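Local coordinates for protein SAWADEE HOMEODOMAIN HOMOLOG 1 (Arabidopsis thaliana, PDB 4IUP) that binds methylated histone H3 tails through its SAWADEE domain and takes part in RNA-directed DNA methylation with RNA polymerase IV, at residues 79-84 with 120-125. The protein carries 2 engineered substitutions. Numbering follows the deposited sequence.
Sequences CFQERE and TEESLG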
ATOM      1  N   CYS A  79       1.232  -3.345   2.207  1.00  8.44           N
ATOM      2  CA  CYS A  79       1.509  -4.739   2.546  1.00  6.92           C
ATOM      3  C   CYS A  79       0.432  -5.683   2.048  1.00 10.22           C
ATOM      4  O   CYS A  79      -0.766  -5.403   2.180  1.00  8.15           O
ATOM      5  CB  CYS A  79       1.620  -4.902   4.063  1.00 11.85           C
ATOM      6  SG  CYS A  79       2.782  -3.801   4.847  1.00 14.87           S
ATOM      7  N   PHE A  80       0.866  -6.806   1.486  1.00  6.79           N
ATOM      8  CA  PHE A  80      -0.058  -7.844   1.045  1.00  8.64           C
ATOM      9  C   PHE A  80      -0.511  -8.680   2.237  1.00 14.25           C
ATOM     10  O   PHE A  80       0.257  -9.488   2.773  1.00  8.47           O
ATOM     11  CB  PHE A  80       0.582  -8.719  -0.037  1.00  8.95           C
ATOM     12  CG  PHE A  80      -0.355  -9.734  -0.634  1.00  9.95           C
ATOM     13  CD1 PHE A  80      -1.500  -9.330  -1.313  1.00 11.36           C
ATOM     14  CD2 PHE A  80      -0.088 -11.095  -0.524  1.00 11.60           C
ATOM     15  CE1 PHE A  80      -2.363 -10.259  -1.875  1.00 11.31           C
ATOM     16  CE2 PHE A  80      -0.958 -12.042  -1.084  1.00 10.20           C
ATOM     17  CZ  PHE A  80      -2.085 -11.624  -1.762  1.00 12.52           C
ATOM     18  N   GLN A  81      -1.761  -8.468   2.642  1.00  7.34           N
ATOM     19  CA  GLN A  81      -2.332  -9.083   3.837  1.00  9.53           C
ATOM     20  C   GLN A  81      -3.302 -10.181   3.425  1.00 13.70           C
ATOM     21  O   GLN A  81      -4.421  -9.904   2.984  1.00 11.74           O
ATOM     22  CB  GLN A  81      -3.044  -8.020   4.681  1.00  9.55           C
ATOM     23  CG  GLN A  81      -3.565  -8.497   6.049  1.00 13.48           C
ATOM     24  CD  GLN A  81      -4.504  -7.491   6.687  1.00 16.14           C
ATOM     25  OE1 GLN A  81      -4.096  -6.675   7.524  1.00 22.76           O
ATOM     26  NE2 GLN A  81      -5.758  -7.525   6.282  1.00  9.35           N
ATOM     27  N   GLU A  82      -2.858 -11.426   3.572  1.00  7.93           N
ATOM     28  CA  GLU A  82      -3.657 -12.584   3.188  1.00 10.27           C
ATOM     29  C   GLU A  82      -4.160 -13.309   4.431  1.00 11.86           C
ATOM     30  O   GLU A  82      -3.367 -13.744   5.266  1.00 13.54           O
ATOM     31  CB  GLU A  82      -2.836 -13.521   2.296  1.00 15.18           C
ATOM     32  CG  GLU A  82      -3.631 -14.692   1.721  1.00 24.10           C
ATOM     33  CD  GLU A  82      -2.916 -15.392   0.580  1.00 27.59           C
ATOM     34  OE1 GLU A  82      -1.672 -15.533   0.632  1.00 26.55           O
ATOM     35  OE2 GLU A  82      -3.609 -15.808  -0.368  1.00 26.76           O
ATOM     36  N   ARG A  83      -5.480 -13.420   4.552  1.00 12.75           N
ATOM     37  CA  ARG A  83      -6.120 -14.049   5.713  1.00 20.44           C
ATOM     38  C   ARG A  83      -7.320 -14.841   5.242  1.00 20.53           C
ATOM     39  O   ARG A  83      -8.220 -14.276   4.615  1.00 21.02           O
ATOM     40  CB  ARG A  83      -6.593 -12.994   6.717  1.00 22.62           C
ATOM     41  CG  ARG A  83      -5.482 -12.278   7.427  1.00 28.05           C
ATOM     42  CD  ARG A  83      -5.996 -11.118   8.251  1.00 27.21           C
ATOM     43  NE  ARG A  83      -4.900 -10.513   8.995  1.00 25.93           N
ATOM     44  CZ  ARG A  83      -4.982  -9.394   9.707  1.00 28.31           C
ATOM     45  NH1 ARG A  83      -6.124  -8.723   9.793  1.00 25.20           N
ATOM     46  NH2 ARG A  83      -3.905  -8.948  10.338  1.00 27.04           N
ATOM     47  N   GLU A  84      -7.342 -16.115   5.564  1.00 20.69           N
ATOM     48  CA  GLU A  84      -8.376 -16.983   5.086  1.00 25.46           C
ATOM     49  C   GLU A  84      -8.385 -16.872   3.524  1.00 37.54           C
ATOM     50  O   GLU A  84      -7.358 -16.975   2.913  1.00 41.76           O
ATOM     51  CB  GLU A  84      -9.676 -16.675   5.863  1.00 24.92           C
ATOM     52  CG  GLU A  84      -9.547 -17.070   7.370  1.00 42.03           C
ATOM     53  CD  GLU A  84     -10.765 -16.750   8.308  1.00 51.15           C
ATOM     54  OE1 GLU A  84     -11.339 -15.674   8.295  1.00 39.29           O
ATOM     55  OE2 GLU A  84     -11.110 -17.627   9.108  1.00 59.05           O
ATOM     56  N   THR A 120      -2.867  -5.214  14.170  1.00 13.61           N
ATOM     57  CA  THR A 120      -2.288  -6.553  14.231  1.00 12.59           C
ATOM     58  C   THR A 120      -0.898  -6.567  13.602  1.00 13.06           C
ATOM     59  O   THR A 120      -0.544  -5.653  12.849  1.00 14.53           O
ATOM     60  CB  THR A 120      -3.177  -7.596  13.523  1.00 23.96           C
ATOM     61  OG1 THR A 120      -3.369  -7.212  12.156  1.00 23.01           O
ATOM     62  CG2 THR A 120      -4.530  -7.712  14.216  1.00 25.29           C
ATOM     63  N   GLU A 121      -0.120  -7.603  13.905  1.00 13.52           N
ATOM     64  CA  GLU A 121       1.240  -7.704  13.375  1.00 17.00           C
ATOM     65  C   GLU A 121       1.450  -8.972  12.552  1.00 20.58           C
ATOM     66  O   GLU A 121       0.797  -9.994  12.785  1.00 20.08           O
ATOM     67  CB  GLU A 121       2.274  -7.597  14.503  1.00 15.62           C
ATOM     68  CG  GLU A 121       2.340  -6.212  15.128  1.00 21.01           C
ATOM     69  CD  GLU A 121       3.419  -6.073  16.184  1.00 29.44           C
ATOM     70  OE1 GLU A 121       3.825  -7.097  16.773  1.00 24.93           O
ATOM     71  OE2 GLU A 121       3.866  -4.930  16.426  1.00 32.59           O
ATOM     72  N   GLU A 122       2.356  -8.893  11.579  1.00 12.57           N
ATOM     73  CA  GLU A 122       2.658 -10.019  10.702  1.00 10.73           C
ATOM     74  C   GLU A 122       4.105  -9.908  10.235  1.00 12.16           C
ATOM     75  O   GLU A 122       4.590  -8.808   9.970  1.00 12.26           O
ATOM     76  CB  GLU A 122       1.715 -10.025   9.489  1.00 13.38           C
ATOM     77  CG  GLU A 122       1.911 -11.204   8.538  1.00 18.17           C
ATOM     78  CD  GLU A 122       0.826 -11.329   7.471  1.00 27.20           C
ATOM     79  OE1 GLU A 122      -0.032 -10.424   7.342  1.00 20.28           O
ATOM     80  OE2 GLU A 122       0.844 -12.346   6.743  1.00 33.22           O
ATOM     81  N   SER A 123       4.792 -11.045  10.162  1.00  7.29           N
ATOM     82  CA  SER A 123       6.124 -11.102   9.585  1.00  9.69           C
ATOM     83  C   SER A 123       6.025 -11.318   8.075  1.00 12.07           C
ATOM     84  O   SER A 123       5.468 -12.314   7.622  1.00 12.70           O
ATOM     85  CB  SER A 123       6.940 -12.217  10.241  1.00 14.84           C
ATOM     86  OG  SER A 123       7.189 -11.906  11.600  1.00 15.81           O
ATOM     87  N   LEU A 124       6.562 -10.372   7.305  1.00 13.36           N
ATOM     88  CA  LEU A 124       6.475 -10.405   5.846  1.00 12.42           C
ATOM     89  C   LEU A 124       7.849 -10.377   5.191  1.00 14.91           C
ATOM     90  O   LEU A 124       8.803  -9.806   5.732  1.00 11.66           O
ATOM     91  CB  LEU A 124       5.634  -9.229   5.324  1.00  5.16           C
ATOM     92  CG  LEU A 124       4.145  -9.187   5.710  1.00  6.64           C
ATOM     93  CD1 LEU A 124       3.499  -7.912   5.204  1.00  7.73           C
ATOM     94  CD2 LEU A 124       3.411 -10.396   5.165  1.00  8.68           C
ATOM     95  N   GLY A 125       7.943 -11.000   4.024  1.00  8.82           N
ATOM     96  CA  GLY A 125       9.134 -10.883   3.198  1.00  9.23           C
ATOM     97  C   GLY A 125       9.017  -9.678   2.279  1.00  9.92           C
ATOM     98  O   GLY A 125       7.931  -9.077   2.134  1.00  8.52           O
TER
HETATM   99  O   HOH W   1       0.008 -11.694   4.155  1.00 17.77           O
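Arg83, on strand 79-83, and Thr120, just ahead of strand 121-124, meet tip to tip in the zinc-bearing half of the SAWADEE domain, a tandem tudor-like fold. The strands run at 112° with their axes 9.2 Å apart, and illustrate how segments too distant for backbone pairing are joined by side chains and a bridging water. The Arg83 chain is extended from CG to NE and brings the guanidinium edge-on to the hydroxyl: NH2 donates to Thr120 OG1 at 2.6 Å, the oxygen only 9° out of the guanidinium plane but the bond somewhat bent, at 148°. Asp118 grips both tips, OD2 in a salt bridge with Arg83 NH1 and OD1 in a hydrogen bond with Thr120 OG1, while Gln81 OE1 sits above one guanidinium face, offset toward its rim. An alanine in place of Arg83 would probably leave Asp118 without its cationic mate and Thr120 OG1 without this donor. Midway, Glu122 reaches across; Tyr115 OH hydrogen-bonds its OE1, and OE2 accepts from a water 2.8 Å away. That water also donates to Phe80 O and accepts from Glu82 N, linking the carboxylate to the facing backbone. At the far end the contact turns apolar, Leu124 CD1 resting 3.7 Å from Cys79 CB.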